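TfuB1 (Thermobifida fusca, PDB 6JX3) binds the leader peptide of a lasso peptide precursor through an RRE domain, and so probably presents the precursor to the lasso peptide biosynthesis machinery. Local coordinates at residues Asp58-Ser61 with Pro62-Ala66; Val25-Asp29 with Tyr30-Leu34; Ser90-Asn94 with Gly95-Pro99; Gln67-Thr70 with Ser71-Val75. All coordinates share one frame; numbering follows the deposited sequence. Where two conformers were deposited one is given.

All four contacts are local and lie in series along the chain. Contacts 1 and 2 are surface contacts on opposite sides of the chain's centre; contacts 3 and 4 are partly buried. Contacts 1 and 4 share helix 62-72, contact 1 at its start and contact 4 at its end. Contact 1 is polar, with a capping box and zinc; contact 4 adds aromatic rings and hydroxyls to the last helical bonds. Contact 3 ends helix 77-93, and contact 2 is the turn of a beta hairpin. Contacts 2 and 3 meet through Leu34 CD1, which lies 3.5 Å from Met96 SD. The bound peptide reaches contacts 3 and 4.

Contact 1 (Asp58-Ser61 with Pro62-Ala66); sequences DGHS and PADVA. With ZN (zinc ion), chain E; ZN (zinc ion), chain D.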
loop_
_atom_site.group_PDB
_atom_site.type_symbol
_atom_site.label_atom_id
_atom_site.label_comp_id
_atom_site.label_asym_id
_atom_site.label_seq_id
_atom_site.Cartn_x
_atom_site.Cartn_y
_atom_site.Cartn_z
ATOM N N ASP A 58 4.137 1.235 10.341
ATOM C CA ASP A 58 4.757 0.865 11.613
ATOM C C ASP A 58 6.091 1.557 11.842
ATOM O O ASP A 58 6.634 1.474 12.951
ATOM C CB ASP A 58 4.989 -0.640 11.679
ATOM C CG ASP A 58 3.727 -1.424 11.894
ATOM O OD1 ASP A 58 2.693 -0.853 12.319
ATOM O OD2 ASP A 58 3.781 -2.633 11.620
ATOM N N GLY A 59 6.645 2.207 10.827
ATOM C CA GLY A 59 7.955 2.809 10.918
ATOM C C GLY A 59 9.081 1.975 10.348
ATOM O O GLY A 59 10.243 2.364 10.489
ATOM N N HIS A 60 8.786 0.841 9.720
ATOM C CA HIS A 60 9.842 0.073 9.086
ATOM C C HIS A 60 10.249 0.721 7.778
ATOM O O HIS A 60 9.432 1.326 7.083
ATOM C CB HIS A 60 9.386 -1.346 8.819
ATOM C CG HIS A 60 9.087 -2.094 10.067
ATOM N ND1 HIS A 60 10.031 -2.273 11.051
ATOM C CD2 HIS A 60 7.943 -2.645 10.527
ATOM C CE1 HIS A 60 9.489 -2.935 12.053
ATOM N NE2 HIS A 60 8.224 -3.173 11.761
ATOM N N SER A 61 11.520 0.567 7.441
ATOM C CA SER A 61 12.055 1.087 6.203
ATOM C C SER A 61 11.609 0.218 5.037
ATOM O O SER A 61 11.280 -0.952 5.220
ATOM C CB SER A 61 13.570 1.095 6.273
ATOM O OG SER A 61 14.029 -0.244 6.362
ATOM N N PRO A 62 11.600 0.759 3.821
ATOM C CA PRO A 62 11.390 -0.114 2.657
ATOM C C PRO A 62 12.371 -1.265 2.627
ATOM O O PRO A 62 12.030 -2.361 2.171
ATOM C CB PRO A 62 11.585 0.841 1.468
ATOM C CG PRO A 62 11.124 2.168 2.019
ATOM C CD PRO A 62 11.625 2.182 3.446
ATOM N N ALA A 63 13.597 -1.051 3.107
ATOM C CA ALA A 63 14.570 -2.134 3.129
ATOM C C ALA A 63 14.135 -3.245 4.077
ATOM O O ALA A 63 14.270 -4.432 3.755
ATOM C CB ALA A 63 15.934 -1.588 3.540
ATOM N N ASP A 64 13.639 -2.874 5.261
ATOM C CA ASP A 64 13.041 -3.844 6.175
ATOM C C ASP A 64 11.944 -4.639 5.483
ATOM O O ASP A 64 11.832 -5.857 5.655
ATOM C CB ASP A 64 12.396 -3.135 7.356
ATOM C CG ASP A 64 13.371 -2.602 8.355
ATOM O OD1 ASP A 64 14.583 -2.925 8.321
ATOM O OD2 ASP A 64 12.864 -1.826 9.191
ATOM N N VAL A 65 11.060 -3.935 4.776
ATOM C CA VAL A 65 9.919 -4.597 4.163
ATOM C C VAL A 65 10.386 -5.528 3.060
ATOM O O VAL A 65 9.838 -6.620 2.885
ATOM C CB VAL A 65 8.904 -3.565 3.650
ATOM C CG1 VAL A 65 7.698 -4.273 2.997
ATOM C CG2 VAL A 65 8.467 -2.670 4.797
ATOM N N ALA A 66 11.413 -5.125 2.305
ATOM C CA ALA A 66 11.945 -6.023 1.286
ATOM C C ALA A 66 12.478 -7.300 1.920
ATOM O O ALA A 66 12.240 -8.402 1.413
ATOM C CB ALA A 66 13.040 -5.324 0.476
HETATM ZN ZN ZN E . 13.874 -1.226 10.734
HETATM ZN ZN ZN D . 2.400 -3.722 12.026
HETATM O O HOH W 1 12.346 -0.412 12.050
HETATM O O HOH W 2 1.875 -5.299 10.565
#
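Asp64 and Ser61 hold each other across the start of helix 62-72. Along the Asp64 side chain, CB lies 3.3 Å from the carbonyl O of Ser61. CG stands anti to the carbonyl carbon (chi1 -74°), which turns the carboxylate back over the residues before the helix. CG is 3.2 Å from Ser61 OG. OD2 carries most of the contact. It accepts from Ser61 N at 3.3 Å, and this N-H comes from above the carboxylate plane, 55° out of it. The same OD2 binds a zinc ion at 1.9 Å, and water 1 is a second ligand of that zinc. OD1 stays 3.0 Å from the zinc, so one oxygen holds the metal. A weak bond from His60 ND1 also reaches OD2, at the edge of the imidazole ring. Water 1 bonds to ND1 as well, so ring, water, metal and carboxylate are linked in a small cycle.

Asp64 N in turn gives its hydrogen to Ser61 OG at 2.9 Å, nearly straight at 166°. The two reciprocal bonds make a capping box, with Ser61 as the N-cap. With an alanine in place of Ser61 the backbone bond to OD2 would remain, but Asp64 N is likely to lose its cap. Val65 N donates to Ser61 O at 3.0 Å and begins the regular helical bonding. Val65 also packs on Ile52 of helix 47-57 and Ile84 of helix 77-93. Before the turn, helix 47-57 ends in a Schellman motif at Gly59. Beside it, Asp58 OD2 binds another zinc ion at 1.8 Å; water 2 is a second ligand.

Contact 2 (Val25-Asp29 with Tyr30-Leu34); sequences VAQTD and YGMVL
The carbonyl O of Gly31 is gripped twice by Thr28. Thr28 N donates to it at 3.0 Å from above the carbonyl plane. The Thr28 hydroxyl OG1 donates at 2.9 Å, in that plane and on a lone pair. OG1 gets there because it sits between the backbone N and the carbonyl carbon (chi1 81°). It also accepts a weak bond from Tyr30 N, so the hydroxyl bridges the turn. Gly31 N closes the turn with a bond to Thr28 O.

Further along, Ala26 and Val33 form a hydrogen-bonded antiparallel pair, with Ala26 N to Val33 O at 2.9 Å and a matching return bond. On the face that carries Val25, Met32 and Leu34, apolar ends meet. Val25 and Leu34 lie side by side, and CG2 of Val25 is only 3.4 Å from Leu34 CD2, a tight fit. Val25 CG1 touches the methyl CE of the extended Met32 at 3.5 Å. Met32 goes on to pack against Ala50 and Val53 of helix 47-57. This is a two-residue beta hairpin, with Asp29 and Tyr30 at the corners of a type I turn, joining the first two strands of the three-stranded sheet in this PqqD-like domain.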
loop_
_atom_site.group_PDB
_atom_site.type_symbol
_atom_site.label_atom_id
_atom_site.label_comp_id
_atom_site.label_asym_id
_atom_site.label_seq_id
_atom_site.Cartn_x
_atom_site.Cartn_y
_atom_site.Cartn_z
ATOM N N VAL A 25 -8.539 4.448 6.677
ATOM C CA VAL A 25 -8.314 3.056 6.323
ATOM C C VAL A 25 -9.440 2.203 6.876
ATOM O O VAL A 25 -9.922 2.440 7.988
ATOM C CB VAL A 25 -6.971 2.552 6.886
ATOM C CG1 VAL A 25 -6.663 1.152 6.362
ATOM C CG2 VAL A 25 -5.844 3.555 6.585
ATOM N N ALA A 26 -9.831 1.183 6.126
ATOM C CA ALA A 26 -10.747 0.179 6.648
ATOM C C ALA A 26 -10.237 -1.203 6.267
ATOM O O ALA A 26 -9.682 -1.391 5.181
ATOM C CB ALA A 26 -12.169 0.382 6.112
ATOM N N GLN A 27 -10.407 -2.167 7.169
ATOM C CA GLN A 27 -10.218 -3.575 6.838
ATOM C C GLN A 27 -11.581 -4.182 6.525
ATOM O O GLN A 27 -12.483 -4.154 7.369
ATOM C CB GLN A 27 -9.543 -4.326 7.986
ATOM C CG GLN A 27 -8.241 -3.698 8.451
ATOM C CD GLN A 27 -7.133 -3.818 7.420
ATOM O OE1 GLN A 27 -7.185 -4.670 6.532
ATOM N NE2 GLN A 27 -6.122 -2.970 7.540
ATOM N N THR A 28 -11.735 -4.722 5.316
ATOM C CA THR A 28 -13.009 -5.272 4.859
ATOM C C THR A 28 -12.823 -6.705 4.377
ATOM O O THR A 28 -11.713 -7.248 4.370
ATOM C CB THR A 28 -13.618 -4.425 3.737
ATOM O OG1 THR A 28 -12.994 -4.757 2.488
ATOM C CG2 THR A 28 -13.387 -2.977 4.023
ATOM N N ASP A 29 -13.939 -7.313 3.956
ATOM C CA ASP A 29 -13.898 -8.655 3.393
ATOM C C ASP A 29 -13.199 -8.683 2.039
ATOM O O ASP A 29 -12.707 -9.739 1.628
ATOM C CB ASP A 29 -15.317 -9.218 3.264
ATOM C CG ASP A 29 -15.990 -9.437 4.613
ATOM O OD1 ASP A 29 -15.278 -9.503 5.641
ATOM O OD2 ASP A 29 -17.234 -9.543 4.649
ATOM N N TYR A 30 -13.147 -7.548 1.337
ATOM C CA TYR A 30 -12.385 -7.458 0.097
ATOM C C TYR A 30 -10.904 -7.193 0.340
ATOM O O TYR A 30 -10.091 -7.433 -0.560
ATOM C CB TYR A 30 -12.963 -6.361 -0.803
ATOM C CG TYR A 30 -14.472 -6.372 -0.908
ATOM C CD1 TYR A 30 -15.229 -5.325 -0.393
ATOM C CD2 TYR A 30 -15.139 -7.424 -1.524
ATOM C CE1 TYR A 30 -16.612 -5.327 -0.485
ATOM C CE2 TYR A 30 -16.522 -7.436 -1.622
ATOM C CZ TYR A 30 -17.252 -6.385 -1.101
ATOM O OH TYR A 30 -18.626 -6.393 -1.196
ATOM N N GLY A 31 -10.536 -6.705 1.532
ATOM C CA GLY A 31 -9.175 -6.384 1.896
ATOM C C GLY A 31 -9.088 -4.976 2.444
ATOM O O GLY A 31 -10.096 -4.384 2.850
ATOM N N MET A 32 -7.864 -4.436 2.447
ATOM C CA MET A 32 -7.609 -3.101 2.980
ATOM C C MET A 32 -8.037 -2.044 1.976
ATOM O O MET A 32 -7.714 -2.133 0.785
ATOM C CB MET A 32 -6.131 -2.925 3.319
ATOM C CG MET A 32 -5.747 -1.523 3.766
ATOM S SD MET A 32 -4.072 -1.496 4.453
ATOM C CE MET A 32 -3.755 0.250 4.623
ATOM N N VAL A 33 -8.765 -1.043 2.460
ATOM C CA VAL A 33 -9.285 0.044 1.641
ATOM C C VAL A 33 -8.799 1.365 2.224
ATOM O O VAL A 33 -8.751 1.523 3.451
ATOM C CB VAL A 33 -10.826 -0.010 1.587
ATOM C CG1 VAL A 33 -11.381 1.147 0.786
ATOM C CG2 VAL A 33 -11.284 -1.350 1.015
ATOM N N LEU A 34 -8.434 2.307 1.350
ATOM C CA LEU A 34 -8.000 3.641 1.732
ATOM C C LEU A 34 -8.982 4.630 1.134
ATOM O O LEU A 34 -9.305 4.537 -0.052
ATOM C CB LEU A 34 -6.592 3.959 1.219
ATOM C CG LEU A 34 -5.415 3.159 1.790
ATOM C CD1 LEU A 34 -4.097 3.625 1.182
ATOM C CD2 LEU A 34 -5.375 3.335 3.257
#

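Contact 3 (Ser90-Asn94 with Gly95-Pro99); sequences SLKEN and GMALP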
loop_
_atom_site.group_PDB
_atom_site.type_symbol
_atom_site.label_atom_id
_atom_site.label_comp_id
_atom_site.label_asym_id
_atom_site.label_seq_id
_atom_site.Cartn_x
_atom_site.Cartn_y
_atom_site.Cartn_z
ATOM N N SER A 90 3.197 4.871 -6.403
ATOM C CA SER A 90 1.793 4.928 -6.809
ATOM C C SER A 90 0.931 5.529 -5.705
ATOM O O SER A 90 -0.017 6.279 -5.980
ATOM C CB SER A 90 1.294 3.536 -7.182
ATOM O OG SER A 90 -0.059 3.584 -7.623
ATOM N N LEU A 91 1.253 5.219 -4.449
ATOM C CA LEU A 91 0.509 5.817 -3.346
ATOM C C LEU A 91 0.704 7.323 -3.304
ATOM O O LEU A 91 -0.235 8.064 -2.993
ATOM C CB LEU A 91 0.930 5.182 -2.025
ATOM C CG LEU A 91 0.489 3.723 -1.927
ATOM C CD1 LEU A 91 1.188 3.077 -0.738
ATOM C CD2 LEU A 91 -1.024 3.645 -1.779
ATOM N N LYS A 92 1.912 7.802 -3.623
ATOM C CA LYS A 92 2.123 9.244 -3.680
ATOM C C LYS A 92 1.442 9.845 -4.903
ATOM O O LYS A 92 0.789 10.894 -4.804
ATOM C CB LYS A 92 3.618 9.555 -3.680
ATOM C CG LYS A 92 4.278 9.219 -2.366
ATOM C CD LYS A 92 5.808 9.209 -2.471
ATOM C CE LYS A 92 6.423 8.931 -1.099
ATOM N NZ LYS A 92 7.916 8.819 -1.171
ATOM N N GLU A 93 1.576 9.180 -6.055
ATOM C CA GLU A 93 0.958 9.644 -7.295
ATOM C C GLU A 93 -0.535 9.862 -7.108
ATOM O O GLU A 93 -1.100 10.875 -7.549
ATOM C CB GLU A 93 1.207 8.618 -8.408
ATOM C CG GLU A 93 0.293 8.776 -9.625
ATOM C CD GLU A 93 0.587 10.052 -10.388
ATOM O OE1 GLU A 93 1.674 10.625 -10.159
ATOM O OE2 GLU A 93 -0.264 10.473 -11.216
ATOM N N ASN A 94 -1.188 8.917 -6.456
ATOM C CA ASN A 94 -2.638 8.916 -6.368
ATOM C C ASN A 94 -3.152 9.628 -5.127
ATOM O O ASN A 94 -4.358 9.581 -4.854
ATOM C CB ASN A 94 -3.144 7.483 -6.442
ATOM C CG ASN A 94 -2.931 6.883 -7.808
ATOM O OD1 ASN A 94 -2.075 6.017 -8.001
ATOM N ND2 ASN A 94 -3.681 7.378 -8.784
ATOM N N GLY A 95 -2.277 10.306 -4.394
ATOM C CA GLY A 95 -2.724 11.187 -3.331
ATOM C C GLY A 95 -3.005 10.521 -2.011
ATOM O O GLY A 95 -3.682 11.114 -1.169
ATOM N N MET A 96 -2.501 9.308 -1.792
ATOM C CA MET A 96 -2.700 8.661 -0.506
ATOM C C MET A 96 -1.535 8.865 0.445
ATOM O O MET A 96 -1.736 8.885 1.661
ATOM C CB MET A 96 -2.941 7.165 -0.711
ATOM C CG MET A 96 -4.368 6.877 -1.147
ATOM S SD MET A 96 -4.510 5.236 -1.844
ATOM C CE MET A 96 -3.847 5.529 -3.480
ATOM N N ALA A 97 -0.330 9.029 -0.085
ATOM C CA ALA A 97 0.871 9.171 0.724
ATOM C C ALA A 97 1.519 10.528 0.488
ATOM O O ALA A 97 1.522 11.042 -0.638
ATOM C CB ALA A 97 1.890 8.072 0.410
ATOM N N LEU A 98 2.096 11.081 1.554
ATOM C CA LEU A 98 2.817 12.343 1.459
ATOM C C LEU A 98 4.150 12.131 0.742
ATOM O O LEU A 98 4.761 11.069 0.860
ATOM C CB LEU A 98 3.068 12.902 2.853
ATOM C CG LEU A 98 1.862 13.510 3.569
ATOM C CD1 LEU A 98 2.223 13.742 5.025
ATOM C CD2 LEU A 98 1.458 14.818 2.903
ATOM N N PRO A 99 4.626 13.135 -0.013
ATOM C CA PRO A 99 5.894 13.011 -0.744
ATOM C C PRO A 99 7.112 12.881 0.174
ATOM O O PRO A 99 7.016 13.175 1.369
ATOM C CB PRO A 99 5.962 14.313 -1.551
ATOM C CG PRO A 99 5.079 15.262 -0.816
ATOM C CD PRO A 99 3.955 14.414 -0.297
HETATM O O HOH W 3 0.059 11.963 -2.412
#
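Leu91 and Met96 meet where helix 77-93 ends in a Schellman motif. Gly95, with positive phi, is its C-prime residue. Gly95 lies close to the zinc site of Glu22 and Asp36, and comes within about 5 Å of the zinc ion (nearest atoms). The hydrogen bonds come first. Met96 N donates to Leu91 O at 2.9 Å, almost in line with the C=O bond. Ala97 N adds a second bond to the same oxygen at 3.1 Å, from above the carbonyl plane. Leu91 O therefore takes two donors. Gly95 N bonds to Lys92 O at 3.1 Å, also from above the plane. Water 3 donates to Lys92 O and to Ala97 O, and so ties the last turn to the chain that leaves it.

The apolar contacts lie on the buried side. Met96 bends at chi3 (-79°), and this brings its methyl back over the helix end. CE then rests 3.8 Å from Leu91 CD2 and 3.6 Å from Asn94 CB. Leu91 CB meets Ala97 CB. Phe17 packs on both Leu91 and Ala97, and Trp43 of strand 41-45 touches Met96. Apolar side chains of the bound peptide pack on Ser90, Leu91, Asn94 and Met96, so the helix end forms part of a peptide-binding surface.

A CA-H...O contact joins Lys92 CA to Ala97 O at 3.6 Å. The Lys92 chain runs extended along the departing segment, and its CE comes 3.3 Å from Leu98 O.

Contact 4 (Gln67-Thr70 with Ser71-Val75); sequences QFLT and SEYEV
Leu69 O, in the last turn of helix 62-72, accepts from Tyr73 N at 2.8 Å and from Glu72 N at 3.3 Å, the latter from above its carbonyl plane. Two residues earlier, Gln67 O takes Ser71 N and the Thr70 hydroxyl OG1, both from the same face of its plane. Ser71 OG sits between the backbone N and the carbonyl carbon (chi1 77°), which turns it back to donate to Phe68 O at 2.9 Å.

Glu72 CB sits over one face of the Phe68 ring, offset toward the rim, and Glu72 CG touches Phe68 CE1 at 3.3 Å. Glu72 is a zinc ligand of this protein; a zinc ion lies about 3 Å from its nearest side-chain atom. The chain then leaves the helix at Tyr73 and passes through an inverse gamma turn centred on Glu74 toward helix 77-93. Tyr73 CD1 rests 4.0 Å from Leu69 CD2, and Leu69 O lies in plane at the ring edge. Were Tyr73 replaced by an alanine, Leu69 CD2 would probably be left without its aromatic neighbour. Val75 CG1 comes back to within 3.6 Å of Leu69 O. Thr70 O and Tyr73 O each accept a hydrogen bond from a basic side chain of the bound peptide.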
loop_
_atom_site.group_PDB
_atom_site.type_symbol
_atom_site.label_atom_id
_atom_site.label_comp_id
_atom_site.label_asym_id
_atom_site.label_seq_id
_atom_site.Cartn_x
_atom_site.Cartn_y
_atom_site.Cartn_z
ATOM N N GLN A 67 13.185 -7.165 3.045
ATOM C CA GLN A 67 13.712 -8.335 3.743
ATOM C C GLN A 67 12.584 -9.236 4.207
ATOM O O GLN A 67 12.661 -10.465 4.087
ATOM C CB GLN A 67 14.560 -7.889 4.934
ATOM C CG GLN A 67 15.310 -9.019 5.642
ATOM C CD GLN A 67 16.119 -9.880 4.689
ATOM O OE1 GLN A 67 16.837 -9.371 3.826
ATOM N NE2 GLN A 67 15.996 -11.198 4.833
ATOM N N PHE A 68 11.522 -8.637 4.739
ATOM C CA PHE A 68 10.357 -9.412 5.141
ATOM C C PHE A 68 9.763 -10.148 3.949
ATOM O O PHE A 68 9.526 -11.361 4.008
ATOM C CB PHE A 68 9.320 -8.492 5.778
ATOM C CG PHE A 68 7.951 -9.087 5.840
ATOM C CD1 PHE A 68 7.610 -9.974 6.841
ATOM C CD2 PHE A 68 7.013 -8.765 4.886
ATOM C CE1 PHE A 68 6.349 -10.526 6.884
ATOM C CE2 PHE A 68 5.766 -9.322 4.918
ATOM C CZ PHE A 68 5.431 -10.200 5.917
ATOM N N LEU A 69 9.538 -9.433 2.841
ATOM C CA LEU A 69 8.896 -10.070 1.697
ATOM C C LEU A 69 9.709 -11.258 1.199
ATOM O O LEU A 69 9.142 -12.307 0.890
ATOM C CB LEU A 69 8.681 -9.062 0.568
ATOM C CG LEU A 69 7.617 -7.992 0.819
ATOM C CD1 LEU A 69 7.558 -7.081 -0.377
ATOM C CD2 LEU A 69 6.247 -8.638 1.057
ATOM N N THR A 70 11.034 -11.115 1.111
ATOM C CA THR A 70 11.840 -12.223 0.605
ATOM C C THR A 70 11.867 -13.388 1.578
ATOM O O THR A 70 11.988 -14.543 1.152
ATOM C CB THR A 70 13.266 -11.771 0.298
ATOM O OG1 THR A 70 13.956 -11.435 1.513
ATOM C CG2 THR A 70 13.215 -10.582 -0.591
ATOM N N SER A 71 11.737 -13.117 2.874
ATOM C CA SER A 71 11.761 -14.202 3.842
ATOM C C SER A 71 10.428 -14.923 3.930
ATOM O O SER A 71 10.390 -16.085 4.353
ATOM C CB SER A 71 12.163 -13.663 5.216
ATOM O OG SER A 71 11.080 -12.987 5.827
ATOM N N GLU A 72 9.340 -14.276 3.515
ATOM C CA GLU A 72 8.002 -14.823 3.657
ATOM C C GLU A 72 7.392 -15.298 2.355
ATOM O O GLU A 72 6.509 -16.162 2.382
ATOM C CB GLU A 72 7.072 -13.778 4.275
ATOM C CG GLU A 72 7.419 -13.474 5.714
ATOM C CD GLU A 72 7.443 -14.723 6.566
ATOM O OE1 GLU A 72 6.429 -15.452 6.563
ATOM O OE2 GLU A 72 8.474 -14.975 7.228
ATOM N N TYR A 73 7.831 -14.744 1.227
ATOM C CA TYR A 73 7.215 -15.008 -0.062
ATOM C C TYR A 73 8.269 -15.423 -1.071
ATOM O O TYR A 73 9.463 -15.154 -0.917
ATOM C CB TYR A 73 6.483 -13.786 -0.622
ATOM C CG TYR A 73 5.318 -13.345 0.208
ATOM C CD1 TYR A 73 5.501 -12.545 1.326
ATOM C CD2 TYR A 73 4.039 -13.741 -0.115
ATOM C CE1 TYR A 73 4.427 -12.149 2.093
ATOM C CE2 TYR A 73 2.958 -13.347 0.639
ATOM C CZ TYR A 73 3.156 -12.555 1.740
ATOM O OH TYR A 73 2.067 -12.176 2.486
ATOM N N GLU A 74 7.790 -16.057 -2.138
ATOM C CA GLU A 74 8.657 -16.477 -3.234
ATOM C C GLU A 74 8.922 -15.284 -4.147
ATOM O O GLU A 74 8.359 -15.139 -5.236
ATOM C CB GLU A 74 8.017 -17.635 -3.976
ATOM C CG GLU A 74 7.907 -18.834 -3.085
ATOM C CD GLU A 74 7.078 -19.921 -3.705
ATOM O OE1 GLU A 74 6.234 -19.600 -4.572
ATOM O OE2 GLU A 74 7.272 -21.082 -3.309
ATOM N N VAL A 75 9.818 -14.420 -3.692
ATOM C CA VAL A 75 10.184 -13.226 -4.442
ATOM C C VAL A 75 11.640 -12.909 -4.145
ATOM O O VAL A 75 12.103 -13.049 -3.008
ATOM C CB VAL A 75 9.252 -12.042 -4.101
ATOM C CG1 VAL A 75 9.345 -11.707 -2.610
ATOM C CG2 VAL A 75 9.602 -10.830 -4.950
#